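Local coordinates for putative cell invasion protein with MAC/Perforin domain (Bacteroides thetaiotaomicron VPI-5482, PDB 3KK7), which is of unproven function but belongs to the membrane-attack complex/perforin (MACPF) family and may act on membranes, perhaps in cell invasion, at residues E21-R27 and Y447-A453; M201-M205 and R358-H363; G215-R221 and H333-Q339. All coordinates share one frame. Residue numbers count along the deposited sequence, not the author numbering.

Interaction 1. Residues E21-R27 and Y447-A453; sequences EIILQER and YQLKIKA
A classic beta bulge joins residues 21-27, which carry the N-terminal strand 22-25, to residues 447-453 in the D2 region. The chains run antiparallel. Ile22 and Ala453 form a hydrogen-bonded pair (CA-CA 5.6 Å), closed by Ile22 N to Ala453 O and Ala453 N to Ile22 O, both 3.0 Å; Ile23 and Lys452 form the next, non-hydrogen-bonded pair (CA-CA 4.2 Å). Leu24 then leaves extended geometry (phi/psi -102°/-22°), so two successive amides converge on one carbonyl: Leu24 N and Gln25 N lie 2.9 and 3.0 Å from Ile451 O. Ile451 N returns a bond to Gln25 O at 3.1 Å. With chi1 and chi2 both t, the Gln25 side chain reaches along its partner, and its NE2 donates to Tyr447 O (3.1 Å) and Leu449 O (2.9 Å), while its OE1 bonds Ser444. At the other end Glu21 OE1 and Lys452 NZ form a 2.6 Å salt bridge; Lys452 also makes a cation-pi contact with Tyr376. Leu24 CD1 packs 4.2 Å from Ala453 CB, beside helix 429-443. Since strand 376-386 pairs in parallel with 450-454, the N-terminal strand adds an antiparallel, bulged member to a mixed beta-sheet.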
loop_
_atom_site.group_PDB
_atom_site.type_symbol
_atom_site.label_atom_id
_atom_site.label_comp_id
_atom_site.label_asym_id
_atom_site.label_seq_id
_atom_site.Cartn_x
_atom_site.Cartn_y
_atom_site.Cartn_z
ATOM N N GLU A 21 -35.541 -4.388 1.646
ATOM C CA GLU A 21 -34.682 -5.531 1.380
ATOM C C GLU A 21 -35.472 -6.779 1.744
ATOM O O GLU A 21 -36.173 -6.783 2.746
ATOM C CB GLU A 21 -33.441 -5.386 2.270
ATOM C CG GLU A 21 -32.491 -6.557 2.348
ATOM C CD GLU A 21 -31.173 -6.171 3.019
ATOM O OE1 GLU A 21 -30.305 -5.608 2.329
ATOM O OE2 GLU A 21 -30.988 -6.427 4.224
ATOM N N ILE A 22 -35.379 -7.829 0.939
ATOM C CA ILE A 22 -36.093 -9.070 1.239
ATOM C C ILE A 22 -35.206 -10.289 0.914
ATOM O O ILE A 22 -34.596 -10.363 -0.166
ATOM C CB ILE A 22 -37.491 -9.099 0.533
ATOM C CG1 ILE A 22 -38.485 -9.986 1.310
ATOM C CG2 ILE A 22 -37.382 -9.519 -0.924
ATOM C CD1 ILE A 22 -39.188 -9.312 2.536
ATOM N N ILE A 23 -35.093 -11.218 1.865
ATOM C CA ILE A 23 -34.260 -12.393 1.660
ATOM C C ILE A 23 -34.962 -13.362 0.717
ATOM O O ILE A 23 -36.144 -13.645 0.894
ATOM C CB ILE A 23 -33.972 -13.162 2.965
ATOM C CG1 ILE A 23 -33.300 -12.265 4.013
ATOM C CG2 ILE A 23 -33.096 -14.366 2.658
ATOM C CD1 ILE A 23 -32.627 -13.049 5.159
ATOM N N LEU A 24 -34.246 -13.871 -0.279
ATOM C CA LEU A 24 -34.783 -14.925 -1.140
ATOM C C LEU A 24 -34.208 -16.287 -0.760
ATOM O O LEU A 24 -34.813 -17.324 -1.064
ATOM C CB LEU A 24 -34.543 -14.630 -2.629
ATOM C CG LEU A 24 -35.207 -13.376 -3.229
ATOM C CD1 LEU A 24 -35.306 -13.495 -4.758
ATOM C CD2 LEU A 24 -36.585 -13.106 -2.618
ATOM N N GLN A 25 -33.055 -16.291 -0.094
ATOM C CA GLN A 25 -32.450 -17.530 0.403
ATOM C C GLN A 25 -31.654 -17.205 1.658
ATOM O O GLN A 25 -30.792 -16.328 1.629
ATOM C CB GLN A 25 -31.559 -18.181 -0.673
ATOM C CG GLN A 25 -30.516 -19.184 -0.150
ATOM C CD GLN A 25 -29.807 -19.974 -1.265
ATOM O OE1 GLN A 25 -30.414 -20.816 -1.908
ATOM N NE2 GLN A 25 -28.513 -19.715 -1.470
ATOM N N GLU A 26 -31.969 -17.884 2.763
ATOM C CA GLU A 26 -31.162 -17.766 3.982
ATOM C C GLU A 26 -29.810 -18.404 3.642
ATOM O O GLU A 26 -29.756 -19.353 2.851
ATOM C CB GLU A 26 -31.788 -18.520 5.170
ATOM C CG GLU A 26 -33.249 -18.159 5.558
ATOM C CD GLU A 26 -33.356 -17.008 6.568
ATOM O OE1 GLU A 26 -32.848 -15.889 6.280
ATOM O OE2 GLU A 26 -33.977 -17.232 7.640
ATOM N N ARG A 27 -28.730 -17.912 4.231
ATOM C CA ARG A 27 -27.461 -18.613 4.098
ATOM C C ARG A 27 -27.656 -20.028 4.650
ATOM O O ARG A 27 -28.135 -20.197 5.781
ATOM C CB ARG A 27 -26.350 -17.896 4.870
ATOM C CG ARG A 27 -25.021 -18.659 4.935
ATOM C CD ARG A 27 -23.970 -17.852 5.711
ATOM N NE ARG A 27 -22.750 -18.631 5.919
ATOM C CZ ARG A 27 -21.841 -18.870 4.986
ATOM N NH1 ARG A 27 -21.975 -18.370 3.763
ATOM N NH2 ARG A 27 -20.788 -19.612 5.278
ATOM N N TYR A 447 -24.508 -21.379 -5.486
ATOM C CA TYR A 447 -24.141 -20.617 -4.287
ATOM C C TYR A 447 -25.168 -20.876 -3.193
ATOM O O TYR A 447 -26.375 -20.771 -3.440
ATOM C CB TYR A 447 -24.174 -19.119 -4.560
ATOM C CG TYR A 447 -23.187 -18.576 -5.559
ATOM C CD1 TYR A 447 -23.486 -18.518 -6.922
ATOM C CD2 TYR A 447 -21.985 -18.032 -5.138
ATOM C CE1 TYR A 447 -22.567 -17.969 -7.840
ATOM C CE2 TYR A 447 -21.074 -17.486 -6.044
ATOM C CZ TYR A 447 -21.364 -17.458 -7.377
ATOM O OH TYR A 447 -20.443 -16.908 -8.230
ATOM N N GLN A 448 -24.677 -21.172 -1.990
ATOM C CA GLN A 448 -25.517 -21.468 -0.821
ATOM C C GLN A 448 -25.457 -20.356 0.236
ATOM O O GLN A 448 -25.789 -20.577 1.412
ATOM C CB GLN A 448 -25.058 -22.771 -0.177
ATOM C CG GLN A 448 -25.477 -24.030 -0.910
ATOM C CD GLN A 448 -25.339 -25.246 -0.016
ATOM O OE1 GLN A 448 -24.424 -25.318 0.811
ATOM N NE2 GLN A 448 -26.253 -26.196 -0.158
ATOM N N LEU A 449 -25.024 -19.170 -0.190
ATOM C CA LEU A 449 -24.920 -18.025 0.696
ATOM C C LEU A 449 -26.235 -17.245 0.678
ATOM O O LEU A 449 -27.134 -17.539 -0.105
ATOM C CB LEU A 449 -23.730 -17.143 0.301
ATOM C CG LEU A 449 -23.339 -16.913 -1.165
ATOM C CD1 LEU A 449 -24.494 -16.377 -2.040
ATOM C CD2 LEU A 449 -22.124 -15.965 -1.199
ATOM N N LYS A 450 -26.348 -16.275 1.579
ATOM C CA LYS A 450 -27.494 -15.388 1.630
ATOM C C LYS A 450 -27.678 -14.735 0.252
ATOM O O LYS A 450 -26.762 -14.124 -0.271
ATOM C CB LYS A 450 -27.271 -14.317 2.712
ATOM C CG LYS A 450 -28.463 -13.378 3.013
ATOM C CD LYS A 450 -28.026 -11.998 3.606
ATOM C CE LYS A 450 -27.677 -12.018 5.113
ATOM N NZ LYS A 450 -27.154 -10.680 5.552
ATOM N N ILE A 451 -28.847 -14.936 -0.347
ATOM C CA ILE A 451 -29.254 -14.226 -1.547
ATOM C C ILE A 451 -30.423 -13.337 -1.121
ATOM O O ILE A 451 -31.364 -13.799 -0.443
ATOM C CB ILE A 451 -29.713 -15.186 -2.673
ATOM C CG1 ILE A 451 -28.614 -16.198 -2.985
ATOM C CG2 ILE A 451 -30.127 -14.405 -3.919
ATOM C CD1 ILE A 451 -28.991 -17.184 -4.047
ATOM N N LYS A 452 -30.351 -12.061 -1.486
ATOM C CA LYS A 452 -31.419 -11.124 -1.191
ATOM C C LYS A 452 -31.697 -10.297 -2.426
ATOM O O LYS A 452 -30.907 -10.296 -3.359
ATOM C CB LYS A 452 -31.066 -10.239 -0.002
ATOM C CG LYS A 452 -29.637 -9.703 0.027
ATOM C CD LYS A 452 -29.555 -8.352 0.772
ATOM C CE LYS A 452 -28.385 -8.269 1.768
ATOM N NZ LYS A 452 -28.014 -6.850 2.093
ATOM N N ALA A 453 -32.856 -9.652 -2.448
ATOM C CA ALA A 453 -33.235 -8.784 -3.545
ATOM C C ALA A 453 -33.686 -7.477 -2.937
ATOM O O ALA A 453 -34.045 -7.448 -1.765
ATOM C CB ALA A 453 -34.350 -9.413 -4.375
#

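Interaction 2. Residues M201-M205 and R358-H363; sequences MVELM and RYNDTH
This is buried helix-helix packing inside the MACPF region: the 201-205 and 358-363 segments, both alpha-helical, cross at -70° with axes 10.3 Å apart at closest approach. Selenomethionine Met201 (chi1 t, chi2 p, chi3 p) points toward the partner; its CG lies 3.8 Å from Tyr359 CA, its SE 3.9 Å from Tyr359 CB, and its CB 4.0 Å from Arg358 CG. The Arg358 guanidinium is engaged beyond the interface, in a salt bridge with Asp406. Val202 CG2 lies 4.0 Å from Thr362 CG2. Leu204 makes no contact with 358-363; its side chain packs on Phe192, Ala195 and Leu196 of helix 190-198. One turn after Met201, selenomethionine Met205 (chi1 m, chi2 t) reaches between Tyr359 and His363, its CE 4.0 Å from His363 CA. Thr362 OG1 donates to Arg358 O within its own helix (2.5 Å), and Thr362 CG2 lies 4.1 Å from Met205 SE. A Met-aromatic contact completes the packing: Met205 SE lies 4.9 Å from the centroid of the Tyr359 ring, 60° off its normal, and 3.9 Å from Tyr359 CD1.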
loop_
_atom_site.group_PDB
_atom_site.type_symbol
_atom_site.label_atom_id
_atom_site.label_comp_id
_atom_site.label_asym_id
_atom_site.label_seq_id
_atom_site.Cartn_x
_atom_site.Cartn_y
_atom_site.Cartn_z
HETATM N N MSE A 201 -7.477 -6.208 3.300
HETATM C CA MSE A 201 -6.442 -5.328 2.816
HETATM C C MSE A 201 -5.987 -4.347 3.923
HETATM O O MSE A 201 -4.778 -4.021 4.041
HETATM C CB MSE A 201 -6.950 -4.590 1.571
HETATM C CG MSE A 201 -5.944 -3.609 0.941
HETATM SE SE MSE A 201 -4.287 -4.476 0.381
HETATM C CE MSE A 201 -5.100 -5.811 -0.810
ATOM N N VAL A 202 -6.955 -3.858 4.709
ATOM C CA VAL A 202 -6.659 -2.986 5.824
ATOM C C VAL A 202 -5.627 -3.640 6.752
ATOM O O VAL A 202 -4.619 -3.020 7.098
ATOM C CB VAL A 202 -7.940 -2.587 6.623
ATOM C CG1 VAL A 202 -7.587 -2.108 8.058
ATOM C CG2 VAL A 202 -8.751 -1.511 5.854
ATOM N N GLU A 203 -5.895 -4.894 7.129
ATOM C CA GLU A 203 -5.023 -5.666 8.028
ATOM C C GLU A 203 -3.642 -5.941 7.409
ATOM O O GLU A 203 -2.607 -5.821 8.078
ATOM C CB GLU A 203 -5.720 -6.975 8.438
ATOM C CG GLU A 203 -6.684 -6.823 9.660
ATOM C CD GLU A 203 -7.779 -7.906 9.768
ATOM O OE1 GLU A 203 -7.801 -8.867 8.958
ATOM O OE2 GLU A 203 -8.640 -7.782 10.676
ATOM N N LEU A 204 -3.639 -6.282 6.121
ATOM C CA LEU A 204 -2.422 -6.534 5.388
ATOM C C LEU A 204 -1.569 -5.269 5.402
ATOM O O LEU A 204 -0.363 -5.342 5.636
ATOM C CB LEU A 204 -2.753 -7.002 3.955
ATOM C CG LEU A 204 -1.643 -7.465 2.973
ATOM C CD1 LEU A 204 -2.253 -8.174 1.748
ATOM C CD2 LEU A 204 -0.724 -6.306 2.542
HETATM N N MSE A 205 -2.167 -4.101 5.205
HETATM C CA MSE A 205 -1.344 -2.872 5.200
HETATM C C MSE A 205 -0.840 -2.522 6.588
HETATM O O MSE A 205 0.233 -1.950 6.730
HETATM C CB MSE A 205 -2.051 -1.681 4.556
HETATM C CG MSE A 205 -2.284 -1.898 3.089
HETATM SE SE MSE A 205 -3.573 -0.700 2.249
HETATM C CE MSE A 205 -2.475 0.945 2.187
ATOM N N ARG A 358 -8.830 -2.093 -4.173
ATOM C CA ARG A 358 -9.024 -1.903 -2.737
ATOM C C ARG A 358 -7.791 -1.337 -2.029
ATOM O O ARG A 358 -7.941 -0.499 -1.147
ATOM C CB ARG A 358 -9.487 -3.200 -2.067
ATOM C CG ARG A 358 -9.858 -3.013 -0.616
ATOM C CD ARG A 358 -10.737 -4.103 -0.054
ATOM N NE ARG A 358 -12.072 -4.041 -0.644
ATOM C CZ ARG A 358 -13.031 -3.187 -0.296
ATOM N NH1 ARG A 358 -12.841 -2.323 0.674
ATOM N NH2 ARG A 358 -14.209 -3.210 -0.922
ATOM N N TYR A 359 -6.603 -1.834 -2.399
ATOM C CA TYR A 359 -5.348 -1.289 -1.953
ATOM C C TYR A 359 -5.316 0.203 -2.269
ATOM O O TYR A 359 -5.086 1.042 -1.387
ATOM C CB TYR A 359 -4.128 -1.979 -2.625
ATOM C CG TYR A 359 -2.855 -1.143 -2.479
ATOM C CD1 TYR A 359 -2.118 -1.158 -1.304
ATOM C CD2 TYR A 359 -2.441 -0.287 -3.482
ATOM C CE1 TYR A 359 -0.982 -0.353 -1.145
ATOM C CE2 TYR A 359 -1.316 0.497 -3.336
ATOM C CZ TYR A 359 -0.593 0.472 -2.157
ATOM O OH TYR A 359 0.546 1.278 -2.014
ATOM N N ASN A 360 -5.553 0.531 -3.527
ATOM C CA ASN A 360 -5.554 1.934 -3.949
ATOM C C ASN A 360 -6.592 2.788 -3.236
ATOM O O ASN A 360 -6.297 3.898 -2.747
ATOM C CB ASN A 360 -5.707 2.046 -5.473
ATOM C CG ASN A 360 -4.407 1.762 -6.186
ATOM O OD1 ASN A 360 -3.464 2.524 -6.024
ATOM N ND2 ASN A 360 -4.326 0.663 -6.934
ATOM N N ASP A 361 -7.789 2.262 -3.146
ATOM C CA ASP A 361 -8.858 3.013 -2.528
ATOM C C ASP A 361 -8.589 3.181 -1.015
ATOM O O ASP A 361 -8.964 4.197 -0.399
ATOM C CB ASP A 361 -10.207 2.295 -2.760
ATOM C CG ASP A 361 -10.825 2.561 -4.131
ATOM O OD1 ASP A 361 -10.434 3.517 -4.846
ATOM O OD2 ASP A 361 -11.771 1.808 -4.462
ATOM N N THR A 362 -7.936 2.195 -0.405
ATOM C CA THR A 362 -7.734 2.241 1.034
ATOM C C THR A 362 -6.613 3.225 1.296
ATOM O O THR A 362 -6.703 4.060 2.194
ATOM C CB THR A 362 -7.428 0.863 1.593
ATOM O OG1 THR A 362 -8.511 -0.032 1.293
ATOM C CG2 THR A 362 -7.200 0.917 3.087
ATOM N N HIS A 363 -5.569 3.161 0.476
ATOM C CA HIS A 363 -4.467 4.085 0.599
ATOM C C HIS A 363 -4.954 5.510 0.473
ATOM O O HIS A 363 -4.471 6.403 1.177
ATOM C CB HIS A 363 -3.449 3.825 -0.495
ATOM C CG HIS A 363 -2.364 4.844 -0.549
ATOM N ND1 HIS A 363 -1.490 5.056 0.500
ATOM C CD2 HIS A 363 -2.013 5.725 -1.525
ATOM C CE1 HIS A 363 -0.642 6.020 0.169
ATOM N NE2 HIS A 363 -0.930 6.434 -1.061
#

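Interaction 3. Residues G215-R221 and H333-Q339; sequences GYYTGGR and HTMIDLQ
Arg221, fully extended from chi1 to chi3 (all t), donates from NH1 to Ile336 O at 2.8 Å and also bonds Ile69. Asp337 OD2 is 3.9 Å from Arg221 NH1, a long salt bridge lying over the guanidinium face, hence purely electrostatic; Lys104 is this carboxylate's stronger partner. The backbone ladder is antiparallel, the short strand axes passing 4.6 Å apart at 133°: Gln339 N to Gly215 O 3.0 Å, Tyr217 N to Asp337 O 2.9 Å, Ile336 N to Tyr217 O 3.0 Å, Gly219 N to Thr334 O 3.0 Å and Thr334 N to Gly219 O 2.9 Å. Gln339 NE2 bonds Tyr216 O (3.2 Å), while its OE1 bonds Asn172. Selenomethionine Met335 makes a Met-aromatic contact, its SE 4.0 Å from the Tyr216 ring centroid and 18° off the normal, over the ring face; Gln339 CG and Gly219 CA make CH-pi contacts with the Tyr217 and His333 rings (4.0 and 4.1 Å to the centroids). Gly219-Gly220, matching the diglycine of the MACPF signature, turns the chain between strands 211-218 and 220-230. At Gly219 phi/psi of 158°/-137° a CB would jam against the preceding carbonyl and lie 3.2 Å from Ile336 CD1, so this bent, bonded corner calls for glycine.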
loop_
_atom_site.group_PDB
_atom_site.type_symbol
_atom_site.label_atom_id
_atom_site.label_comp_id
_atom_site.label_asym_id
_atom_site.label_seq_id
_atom_site.Cartn_x
_atom_site.Cartn_y
_atom_site.Cartn_z
ATOM N N GLY A 215 13.962 0.158 -5.277
ATOM C CA GLY A 215 15.180 0.968 -5.512
ATOM C C GLY A 215 15.684 1.740 -4.294
ATOM O O GLY A 215 15.067 2.691 -3.838
ATOM N N TYR A 216 16.826 1.347 -3.750
ATOM C CA TYR A 216 17.362 2.042 -2.591
ATOM C C TYR A 216 18.857 2.173 -2.636
ATOM O O TYR A 216 19.497 1.624 -3.527
ATOM C CB TYR A 216 16.939 1.348 -1.301
ATOM C CG TYR A 216 17.397 -0.090 -1.068
ATOM C CD1 TYR A 216 18.584 -0.373 -0.400
ATOM C CD2 TYR A 216 16.576 -1.167 -1.444
ATOM C CE1 TYR A 216 18.960 -1.689 -0.127
ATOM C CE2 TYR A 216 16.944 -2.482 -1.200
ATOM C CZ TYR A 216 18.133 -2.752 -0.536
ATOM O OH TYR A 216 18.467 -4.089 -0.302
ATOM N N TYR A 217 19.397 2.920 -1.669
ATOM C CA TYR A 217 20.838 3.076 -1.506
ATOM C C TYR A 217 21.299 2.378 -0.251
ATOM O O TYR A 217 20.530 2.227 0.696
ATOM C CB TYR A 217 21.196 4.543 -1.412
ATOM C CG TYR A 217 20.899 5.313 -2.666
ATOM C CD1 TYR A 217 21.782 5.297 -3.733
ATOM C CD2 TYR A 217 19.730 6.062 -2.788
ATOM C CE1 TYR A 217 21.519 6.019 -4.871
ATOM C CE2 TYR A 217 19.460 6.779 -3.919
ATOM C CZ TYR A 217 20.358 6.747 -4.957
ATOM O OH TYR A 217 20.097 7.440 -6.085
ATOM N N THR A 218 22.556 1.922 -0.261
ATOM C CA THR A 218 23.164 1.332 0.925
ATOM C C THR A 218 24.354 2.122 1.383
ATOM O O THR A 218 25.027 2.778 0.578
ATOM C CB THR A 218 23.658 -0.092 0.700
ATOM O OG1 THR A 218 24.618 -0.100 -0.363
ATOM C CG2 THR A 218 22.488 -1.014 0.407
ATOM N N GLY A 219 24.613 2.031 2.682
ATOM C CA GLY A 219 25.762 2.658 3.282
ATOM C C GLY A 219 25.560 2.875 4.762
ATOM O O GLY A 219 25.087 1.976 5.458
ATOM N N GLY A 220 25.956 4.065 5.226
ATOM C CA GLY A 220 25.683 4.541 6.585
ATOM C C GLY A 220 25.019 5.918 6.527
ATOM O O GLY A 220 25.198 6.628 5.579
ATOM N N ARG A 221 24.243 6.291 7.528
ATOM C CA ARG A 221 23.589 7.603 7.537
ATOM C C ARG A 221 23.412 8.108 8.947
ATOM O O ARG A 221 23.066 7.324 9.822
ATOM C CB ARG A 221 22.203 7.500 6.912
ATOM C CG ARG A 221 21.299 8.734 7.036
ATOM C CD ARG A 221 20.002 8.480 6.279
ATOM N NE ARG A 221 19.135 9.647 6.198
ATOM C CZ ARG A 221 17.942 9.657 5.606
ATOM N NH1 ARG A 221 17.460 8.559 5.042
ATOM N NH2 ARG A 221 17.217 10.759 5.595
ATOM N N HIS A 333 27.196 -1.905 6.590
ATOM C CA HIS A 333 26.295 -1.067 5.821
ATOM C C HIS A 333 24.855 -1.591 5.865
ATOM O O HIS A 333 24.616 -2.760 6.166
ATOM C CB HIS A 333 26.822 -0.938 4.401
ATOM C CG HIS A 333 28.095 -0.166 4.324
ATOM N ND1 HIS A 333 28.637 0.261 3.134
ATOM C CD2 HIS A 333 28.915 0.300 5.302
ATOM C CE1 HIS A 333 29.753 0.930 3.381
ATOM N NE2 HIS A 333 29.946 0.968 4.688
ATOM N N THR A 334 23.893 -0.717 5.611
ATOM C CA THR A 334 22.498 -1.132 5.604
ATOM C C THR A 334 21.756 -0.238 4.623
ATOM O O THR A 334 22.378 0.574 3.956
ATOM C CB THR A 334 21.883 -1.085 7.017
ATOM O OG1 THR A 334 20.605 -1.733 6.993
ATOM C CG2 THR A 334 21.722 0.356 7.511
HETATM N N MSE A 335 20.446 -0.408 4.509
HETATM C CA MSE A 335 19.648 0.485 3.668
HETATM C C MSE A 335 19.567 1.869 4.330
HETATM O O MSE A 335 19.151 1.965 5.471
HETATM C CB MSE A 335 18.244 -0.073 3.478
HETATM C CG MSE A 335 17.304 0.850 2.693
HETATM SE SE MSE A 335 15.632 -0.062 2.368
HETATM C CE MSE A 335 14.409 0.965 3.472
ATOM N N ILE A 336 19.938 2.927 3.601
ATOM C CA ILE A 336 19.991 4.269 4.164
ATOM C C ILE A 336 19.138 5.368 3.495
ATOM O O ILE A 336 18.966 6.443 4.078
ATOM C CB ILE A 336 21.432 4.749 4.243
ATOM C CG1 ILE A 336 22.056 4.824 2.854
ATOM C CG2 ILE A 336 22.215 3.841 5.147
ATOM C CD1 ILE A 336 23.347 5.632 2.806
ATOM N N ASP A 337 18.611 5.126 2.295
ATOM C CA ASP A 337 17.782 6.133 1.593
ATOM C C ASP A 337 17.168 5.461 0.389
ATOM O O ASP A 337 17.540 4.337 0.052
ATOM C CB ASP A 337 18.611 7.349 1.136
ATOM C CG ASP A 337 17.841 8.686 1.229
ATOM O OD1 ASP A 337 16.602 8.660 1.022
ATOM O OD2 ASP A 337 18.479 9.759 1.485
ATOM N N LEU A 338 16.242 6.149 -0.262
ATOM C CA LEU A 338 15.500 5.588 -1.381
ATOM C C LEU A 338 15.865 6.301 -2.691
ATOM O O LEU A 338 16.157 7.484 -2.703
ATOM C CB LEU A 338 13.997 5.715 -1.132
ATOM C CG LEU A 338 13.435 4.958 0.076
ATOM C CD1 LEU A 338 12.010 5.397 0.381
ATOM C CD2 LEU A 338 13.477 3.439 -0.134
ATOM N N GLN A 339 15.863 5.541 -3.783
ATOM C CA GLN A 339 16.015 6.076 -5.116
ATOM C C GLN A 339 14.707 6.688 -5.529
ATOM O O GLN A 339 13.651 6.277 -5.057
ATOM C CB GLN A 339 16.323 4.955 -6.109
ATOM C CG GLN A 339 17.661 4.326 -5.929
ATOM C CD GLN A 339 17.931 3.248 -6.967
ATOM O OE1 GLN A 339 17.552 3.387 -8.149
ATOM N NE2 GLN A 339 18.634 2.183 -6.546
#

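How the interactions relate
The three contacts are separate and nested along the chain: interaction 1 closes a loop containing interaction 2, which in turn encloses interaction 3. Interactions 2 and 3 both belong to the MACPF region and are directly linked in sequence, since helix 201-208 is followed by strand 211-218; their centres are about 27 Å apart, their nearest atoms about 12 Å. Interaction 2 lies about 6 Å from the centre of the chain. Interactions 1 and 3 fall on opposite sides of that centre, about 54 Å between centres, consistent with an elongated molecule having the D2 sheet at one end and the MACPF sheet toward the other. Interaction 1 is about 28 Å from interaction 2, centre to centre.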